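Local coordinates for protein imine reductase (Bacillus cereus, PDB 4D3D) that probably uses NADPH to reduce cyclic imines, among them 2-methylpyrroline, with S selectivity, at residues R131-V139 with P180-Q188; P141-S149 with L167-Y175. One frame throughout, in Å; residues are numbered along the deposited sequence.

Interaction 1. Residues R131-V139 with P180-Q188; sequences RHITGGVQV and PGLAMLYYQ
Ala183 and Met184 pack on Thr134 through apolar atoms. The methyl CB of Ala183 lies 3.8 Å from Thr134 CG2 and 3.6 Å from Thr134 O, so it meets both the side chain and the backbone of one strand residue. Met184 bends at chi2 and chi3, which brings its far end back to the strand. Its CG sits 3.8 Å from Thr134 CG2, and its SD is 4.0 Å from Gly135 O. At Gly136 the backbones come close, with its CA 5.5 Å from Ala183 CA.

Here strand 131-137 of the Rossmann-type sheet meets the start of the long helix 182-210, which leads into the C-terminal domain. The two short axes approach to 7.0 Å and run nearly parallel, at 18°.

Tyr187 reaches the end of the strand. Its CG is anti to the backbone N (chi1 -169°), and CE1 comes 3.6 Å from Val137 O, obliquely to the ring. Gln138 CA lies at the ring edge. Ser112 also touches this tyrosine.

The polar contact is less certain. Thr134 OG1 is modelled as donor to Pro180 O, but its position is doubtful. Ala183 N also bonds to Ser154 OG on the neighbouring strand 149-155.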
loop_
_atom_site.group_PDB
_atom_site.type_symbol
_atom_site.label_atom_id
_atom_site.label_comp_id
_atom_site.label_asym_id
_atom_site.label_seq_id
_atom_site.Cartn_x
_atom_site.Cartn_y
_atom_site.Cartn_z
ATOM N N ARG B 131 7.312 33.792 -15.990
ATOM C CA ARG B 131 6.244 32.916 -15.453
ATOM C C ARG B 131 6.740 31.463 -15.352
ATOM O O ARG B 131 7.644 31.097 -16.094
ATOM C CB ARG B 131 5.043 33.054 -16.379
ATOM C CG ARG B 131 4.386 34.462 -16.435
ATOM C CD ARG B 131 3.792 34.868 -15.063
ATOM N N HIS B 132 6.143 30.645 -14.461
ATOM C CA HIS B 132 6.646 29.301 -14.082
ATOM C C HIS B 132 5.511 28.279 -14.245
ATOM O O HIS B 132 4.411 28.575 -13.815
ATOM C CB HIS B 132 7.163 29.311 -12.687
ATOM C CG HIS B 132 7.578 27.965 -12.148
ATOM N ND1 HIS B 132 6.698 27.060 -11.588
ATOM C CD2 HIS B 132 8.794 27.400 -12.049
ATOM C CE1 HIS B 132 7.355 26.000 -11.151
ATOM N NE2 HIS B 132 8.626 26.163 -11.457
ATOM N N ILE B 133 5.753 27.209 -15.006
ATOM C CA ILE B 133 4.819 26.028 -15.027
ATOM C C ILE B 133 5.577 24.885 -14.393
ATOM O O ILE B 133 6.767 24.620 -14.716
ATOM C CB ILE B 133 4.328 25.689 -16.398
ATOM C CG1 ILE B 133 3.506 26.801 -17.045
ATOM C CG2 ILE B 133 3.481 24.443 -16.366
ATOM C CD1 ILE B 133 3.386 26.554 -18.534
ATOM N N THR B 134 4.936 24.234 -13.394
ATOM C CA THR B 134 5.521 23.060 -12.760
ATOM C C THR B 134 5.072 21.848 -13.486
ATOM O O THR B 134 3.886 21.675 -13.673
ATOM C CB THR B 134 5.113 22.945 -11.266
ATOM O OG1 THR B 134 5.376 24.201 -10.653
ATOM C CG2 THR B 134 5.925 21.867 -10.502
ATOM N N GLY B 135 5.991 20.938 -13.814
ATOM C CA GLY B 135 5.603 19.683 -14.429
ATOM C C GLY B 135 6.177 18.464 -13.666
ATOM O O GLY B 135 7.338 18.462 -13.295
ATOM N N GLY B 136 5.330 17.464 -13.452
ATOM C CA GLY B 136 5.635 16.195 -12.792
ATOM C C GLY B 136 5.455 15.067 -13.793
ATOM O O GLY B 136 4.357 14.594 -13.994
ATOM N N VAL B 137 6.546 14.704 -14.481
ATOM C CA VAL B 137 6.459 13.696 -15.551
ATOM C C VAL B 137 6.343 12.308 -14.911
ATOM O O VAL B 137 7.163 11.946 -14.097
ATOM C CB VAL B 137 7.669 13.777 -16.493
ATOM C CG1 VAL B 137 7.559 12.742 -17.625
ATOM C CG2 VAL B 137 7.804 15.194 -17.088
ATOM N N GLN B 138 5.323 11.581 -15.338
ATOM C CA GLN B 138 4.978 10.285 -14.717
ATOM C C GLN B 138 5.590 9.100 -15.431
ATOM O O GLN B 138 5.370 7.986 -14.981
ATOM C CB GLN B 138 3.461 10.136 -14.688
ATOM C CG GLN B 138 2.733 11.195 -13.889
ATOM C CD GLN B 138 1.253 11.127 -14.167
ATOM O OE1 GLN B 138 0.756 10.051 -14.458
ATOM N NE2 GLN B 138 0.539 12.266 -14.125
ATOM N N VAL B 139 6.362 9.313 -16.501
ATOM C CA VAL B 139 6.928 8.237 -17.351
ATOM C C VAL B 139 8.452 8.402 -17.538
ATOM O O VAL B 139 9.034 9.492 -17.300
ATOM C CB VAL B 139 6.248 8.173 -18.736
ATOM C CG1 VAL B 139 4.724 7.846 -18.645
ATOM C CG2 VAL B 139 6.469 9.480 -19.536
ATOM N N PRO B 180 1.702 26.455 -7.800
ATOM C CA PRO B 180 2.834 25.778 -8.440
ATOM C C PRO B 180 3.271 24.475 -7.716
ATOM O O PRO B 180 3.941 23.654 -8.378
ATOM C CB PRO B 180 3.979 26.807 -8.327
ATOM C CG PRO B 180 3.302 28.127 -8.194
ATOM C CD PRO B 180 2.047 27.833 -7.416
ATOM N N GLY B 181 3.002 24.355 -6.408
ATOM C CA GLY B 181 3.397 23.162 -5.648
ATOM C C GLY B 181 2.563 21.926 -6.035
ATOM O O GLY B 181 2.982 20.802 -5.751
ATOM N N LEU B 182 1.383 22.100 -6.668
ATOM C CA LEU B 182 0.471 20.942 -6.846
ATOM C C LEU B 182 0.929 19.823 -7.749
ATOM O O LEU B 182 0.724 18.633 -7.424
ATOM C CB LEU B 182 -0.955 21.402 -7.272
ATOM C CG LEU B 182 -1.699 22.266 -6.301
ATOM C CD1 LEU B 182 -2.951 22.769 -6.979
ATOM C CD2 LEU B 182 -2.112 21.515 -5.030
ATOM N N ALA B 183 1.626 20.136 -8.850
ATOM C CA ALA B 183 2.174 19.118 -9.682
ATOM C C ALA B 183 3.135 18.212 -8.917
ATOM O O ALA B 183 3.094 16.965 -9.097
ATOM C CB ALA B 183 2.876 19.711 -10.874
ATOM N N MET B 184 3.910 18.781 -8.008
ATOM C CA MET B 184 4.817 17.978 -7.186
ATOM C C MET B 184 4.051 17.250 -6.050
ATOM O O MET B 184 4.419 16.125 -5.655
ATOM C CB MET B 184 5.948 18.833 -6.625
ATOM C CG MET B 184 6.921 19.402 -7.721
ATOM S SD MET B 184 7.157 18.435 -9.266
ATOM C CE MET B 184 7.867 17.358 -8.225
ATOM N N LEU B 185 3.038 17.897 -5.529
ATOM C CA LEU B 185 2.245 17.333 -4.435
ATOM C C LEU B 185 1.645 16.009 -4.877
ATOM O O LEU B 185 1.877 14.974 -4.219
ATOM C CB LEU B 185 1.173 18.242 -3.956
ATOM C CG LEU B 185 0.296 17.602 -2.802
ATOM C CD1 LEU B 185 1.019 17.424 -1.469
ATOM C CD2 LEU B 185 -0.928 18.461 -2.731
ATOM N N TYR B 186 0.933 16.016 -5.967
ATOM C CA TYR B 186 0.246 14.793 -6.454
ATOM C C TYR B 186 1.247 13.655 -6.793
ATOM O O TYR B 186 1.075 12.496 -6.442
ATOM C CB TYR B 186 -0.631 15.061 -7.632
ATOM C CG TYR B 186 -1.976 15.746 -7.291
ATOM C CD1 TYR B 186 -2.100 17.118 -7.198
ATOM C CD2 TYR B 186 -3.114 14.975 -6.978
ATOM C CE1 TYR B 186 -3.309 17.732 -6.864
ATOM C CE2 TYR B 186 -4.320 15.589 -6.627
ATOM C CZ TYR B 186 -4.428 16.936 -6.583
ATOM O OH TYR B 186 -5.660 17.523 -6.281
ATOM N N TYR B 187 2.384 14.021 -7.422
ATOM C CA TYR B 187 3.437 13.069 -7.686
ATOM C C TYR B 187 4.030 12.422 -6.408
ATOM O O TYR B 187 4.078 11.169 -6.278
ATOM C CB TYR B 187 4.553 13.809 -8.454
ATOM C CG TYR B 187 5.572 12.804 -9.000
ATOM C CD1 TYR B 187 5.389 12.171 -10.223
ATOM C CD2 TYR B 187 6.667 12.485 -8.240
ATOM C CE1 TYR B 187 6.315 11.237 -10.681
ATOM C CE2 TYR B 187 7.610 11.579 -8.682
ATOM C CZ TYR B 187 7.427 10.936 -9.855
ATOM O OH TYR B 187 8.402 10.030 -10.253
ATOM N N GLN B 188 4.417 13.232 -5.450
ATOM C CA GLN B 188 5.086 12.726 -4.268
ATOM C C GLN B 188 4.154 11.909 -3.370
ATOM O O GLN B 188 4.599 10.893 -2.808
ATOM C CB GLN B 188 5.696 13.843 -3.426
ATOM C CG GLN B 188 6.801 14.651 -4.105
ATOM C CD GLN B 188 7.952 13.832 -4.656
ATOM O OE1 GLN B 188 8.143 12.693 -4.280
ATOM N NE2 GLN B 188 8.750 14.444 -5.596
#

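Interaction 2. Residues P141-S149 with L167-Y175; sequences PSGIGKSES and LEVLTSSDY
Gly145 N donates to Leu170 O over 2.7 Å, and the N-H points almost straight at the oxygen (170°). This carbonyl lies in the passage from helix 157-170 to strand 171-175. Two further bonds hold Ser172. Its OG donates to Ser147 O over 2.7 Å, in the carbonyl plane and on a lone pair. Its N donates to Ser149 O over 2.8 Å, and this bond is bent (134°).

Apolar atoms fill in beside these bonds. Ile144 and Leu170 lie side by side and point the same way, with CG2 of the isoleucine 4.0 Å from CD2 of the leucine. Thr171 CG2 sits 3.9 Å from both Ile144 CD1 and Ser149 CB. Thr171 OG1 stands between its own backbone N and carbonyl carbon (chi1 74°), which turns the methyl to the loop. The hydroxyl bonds to Ser172 O and to Thr151 OG1 on strand 149-155.

Two turns set the shape of the loop. A type II turn spans Gly143 to Lys146, and Gly145 takes a positive phi in it. A type I turn from Lys146 to Ser149 leads into strand 149-155. Gly143 O joins the two: Lys146 N and Ser149 OG reach it from opposite faces of its plane, the hydroxyl at 2.7 Å. The extended Lys146 side chain carries NZ to Ser142 O, 2.9 Å away and above the carbonyl plane.

Farther out, helix 31-42 lies against the same apolar side, with Met32 on Ile144 and Phe40 on Leu170. The glycine-rich pattern of a probable Rossmann nucleotide site runs into the start of this helix.

All three bonds across the contact are made by backbone N-H groups or a serine hydroxyl to carbonyl oxygens. The join therefore uses no ion pair between the segments and should depend little on side-chain ionisation.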
loop_
_atom_site.group_PDB
_atom_site.type_symbol
_atom_site.label_atom_id
_atom_site.label_comp_id
_atom_site.label_asym_id
_atom_site.label_seq_id
_atom_site.Cartn_x
_atom_site.Cartn_y
_atom_site.Cartn_z
ATOM N N PRO B 141 11.965 8.416 -20.013
ATOM C CA PRO B 141 12.173 9.018 -21.332
ATOM C C PRO B 141 11.523 8.275 -22.498
ATOM O O PRO B 141 11.024 8.921 -23.414
ATOM C CB PRO B 141 13.695 9.090 -21.432
ATOM C CG PRO B 141 14.132 9.375 -20.033
ATOM C CD PRO B 141 13.202 8.492 -19.191
ATOM N N SER B 142 11.457 6.939 -22.435
ATOM C CA SER B 142 10.789 6.129 -23.475
ATOM C C SER B 142 9.292 6.403 -23.637
ATOM O O SER B 142 8.738 6.151 -24.696
ATOM C CB SER B 142 10.976 4.627 -23.177
ATOM O OG SER B 142 10.330 4.234 -21.957
ATOM N N GLY B 143 8.637 6.964 -22.616
ATOM C CA GLY B 143 7.227 7.346 -22.703
ATOM C C GLY B 143 6.944 8.705 -23.346
ATOM O O GLY B 143 5.799 9.035 -23.631
ATOM N N ILE B 144 7.984 9.504 -23.599
ATOM C CA ILE B 144 7.811 10.809 -24.272
ATOM C C ILE B 144 7.403 10.612 -25.738
ATOM O O ILE B 144 7.933 9.740 -26.455
ATOM C CB ILE B 144 9.081 11.673 -24.159
ATOM C CG1 ILE B 144 9.481 11.882 -22.683
ATOM C CG2 ILE B 144 8.886 13.002 -24.881
ATOM C CD1 ILE B 144 8.429 12.573 -21.807
ATOM N N GLY B 145 6.374 11.322 -26.151
ATOM C CA GLY B 145 5.790 11.170 -27.480
ATOM C C GLY B 145 4.562 10.257 -27.538
ATOM O O GLY B 145 3.966 10.098 -28.607
ATOM N N LYS B 146 4.182 9.683 -26.409
ATOM C CA LYS B 146 3.032 8.747 -26.375
ATOM C C LYS B 146 1.836 9.343 -25.622
ATOM O O LYS B 146 1.997 9.861 -24.507
ATOM C CB LYS B 146 3.476 7.462 -25.734
ATOM C CG LYS B 146 4.600 6.793 -26.478
ATOM C CD LYS B 146 5.037 5.542 -25.769
ATOM C CE LYS B 146 6.163 4.855 -26.531
ATOM N NZ LYS B 146 6.903 4.011 -25.565
ATOM N N SER B 147 0.639 9.287 -26.203
ATOM C CA SER B 147 -0.523 9.946 -25.626
ATOM C C SER B 147 -0.983 9.222 -24.365
ATOM O O SER B 147 -1.639 9.840 -23.544
ATOM C CB SER B 147 -1.661 10.027 -26.648
ATOM O OG SER B 147 -1.962 8.687 -27.043
ATOM N N GLU B 148 -0.638 7.944 -24.186
ATOM C CA GLU B 148 -1.005 7.212 -22.919
ATOM C C GLU B 148 -0.167 7.744 -21.748
ATOM O O GLU B 148 -0.435 7.412 -20.594
ATOM C CB GLU B 148 -0.747 5.676 -22.949
ATOM C CG GLU B 148 -0.991 4.977 -24.272
ATOM C CD GLU B 148 0.181 5.125 -25.250
ATOM O OE1 GLU B 148 1.265 4.488 -25.089
ATOM O OE2 GLU B 148 0.008 5.936 -26.188
ATOM N N SER B 149 0.914 8.487 -22.048
ATOM C CA SER B 149 1.761 9.038 -20.982
ATOM C C SER B 149 1.122 10.335 -20.453
ATOM O O SER B 149 0.562 11.101 -21.224
ATOM C CB SER B 149 3.165 9.358 -21.501
ATOM O OG SER B 149 3.891 8.212 -21.955
ATOM N N LEU B 167 3.158 21.561 -24.994
ATOM C CA LEU B 167 3.442 20.574 -23.940
ATOM C C LEU B 167 2.835 19.222 -24.309
ATOM O O LEU B 167 3.413 18.222 -24.052
ATOM C CB LEU B 167 2.927 21.058 -22.552
ATOM C CG LEU B 167 3.703 22.297 -22.077
ATOM C CD1 LEU B 167 3.052 22.830 -20.812
ATOM C CD2 LEU B 167 5.180 21.981 -21.868
ATOM N N GLU B 168 1.651 19.224 -24.923
ATOM C CA GLU B 168 0.959 17.954 -25.295
ATOM C C GLU B 168 1.548 17.214 -26.500
ATOM O O GLU B 168 1.194 16.063 -26.773
ATOM C CB GLU B 168 -0.553 18.222 -25.436
ATOM C CG GLU B 168 -1.213 18.397 -24.092
ATOM C CD GLU B 168 -2.686 18.727 -24.129
ATOM O OE1 GLU B 168 -3.283 18.848 -25.203
ATOM O OE2 GLU B 168 -3.262 18.905 -23.062
ATOM N N VAL B 169 2.524 17.822 -27.178
ATOM C CA VAL B 169 3.359 17.058 -28.093
ATOM C C VAL B 169 4.200 16.006 -27.337
ATOM O O VAL B 169 4.481 14.914 -27.840
ATOM C CB VAL B 169 4.296 18.015 -28.857
ATOM C CG1 VAL B 169 5.302 17.249 -29.691
ATOM C CG2 VAL B 169 3.477 19.009 -29.653
ATOM N N LEU B 170 4.567 16.310 -26.087
ATOM C CA LEU B 170 5.382 15.402 -25.287
ATOM C C LEU B 170 4.590 14.248 -24.626
ATOM O O LEU B 170 5.044 13.094 -24.628
ATOM C CB LEU B 170 6.127 16.192 -24.185
ATOM C CG LEU B 170 7.011 17.318 -24.716
ATOM C CD1 LEU B 170 7.678 17.973 -23.527
ATOM C CD2 LEU B 170 8.047 16.829 -25.750
ATOM N N THR B 171 3.489 14.589 -23.986
ATOM C CA THR B 171 2.614 13.663 -23.260
ATOM C C THR B 171 1.216 14.279 -23.142
ATOM O O THR B 171 1.037 15.483 -23.402
ATOM C CB THR B 171 3.082 13.364 -21.780
ATOM O OG1 THR B 171 2.809 14.502 -20.942
ATOM C CG2 THR B 171 4.510 13.024 -21.637
ATOM N N SER B 172 0.212 13.490 -22.709
ATOM C CA SER B 172 -1.052 14.045 -22.255
ATOM C C SER B 172 -0.839 14.850 -20.964
ATOM O O SER B 172 0.148 14.652 -20.285
ATOM C CB SER B 172 -2.105 12.956 -22.055
ATOM O OG SER B 172 -2.358 12.404 -23.337
ATOM N N SER B 173 -1.708 15.795 -20.705
ATOM C CA SER B 173 -1.543 16.686 -19.566
ATOM C C SER B 173 -2.597 16.428 -18.506
ATOM O O SER B 173 -3.728 16.001 -18.789
ATOM C CB SER B 173 -1.619 18.124 -20.025
ATOM O OG SER B 173 -2.918 18.437 -20.494
ATOM N N ASP B 174 -2.232 16.650 -17.253
ATOM C CA ASP B 174 -3.188 16.666 -16.190
ATOM C C ASP B 174 -2.956 17.897 -15.378
ATOM O O ASP B 174 -2.153 17.921 -14.477
ATOM C CB ASP B 174 -3.087 15.365 -15.368
ATOM C CG ASP B 174 -4.118 15.288 -14.194
ATOM O OD1 ASP B 174 -4.908 16.212 -13.952
ATOM O OD2 ASP B 174 -4.065 14.260 -13.462
ATOM N N TYR B 175 -3.681 18.974 -15.697
ATOM C CA TYR B 175 -3.543 20.222 -14.990
ATOM C C TYR B 175 -4.241 20.143 -13.626
ATOM O O TYR B 175 -5.450 19.906 -13.550
ATOM C CB TYR B 175 -4.161 21.403 -15.792
ATOM C CG TYR B 175 -4.088 22.721 -15.083
ATOM C CD1 TYR B 175 -2.867 23.459 -14.993
ATOM C CD2 TYR B 175 -5.188 23.253 -14.438
ATOM C CE1 TYR B 175 -2.828 24.682 -14.354
ATOM C CE2 TYR B 175 -5.129 24.450 -13.738
ATOM C CZ TYR B 175 -3.959 25.182 -13.704
ATOM O OH TYR B 175 -3.973 26.392 -13.039
#

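In the fold
Along the chain, interaction 2 is nested inside the loop that interaction 1 closes. Their centres are about 14 Å apart. Both reach the same mixed sheet, in which strand 149-155 lies between strands 131-137 and 171-175. The segments also touch: Val139 CG1 lies 3.4 Å from Ser149 OG. Interaction 2 stays within the nucleotide-binding domain, at the helix-to-strand corner leading to strand 171-175, the outermost within this chain on that side of the sheet. Helix 182-210 follows that strand, and interaction 1 sets its first turns against the sheet, so it joins the two domains. Near both contacts, Tyr221 of the second subunit meets Tyr186 and Asp174, which brings the dimer partner to this junction.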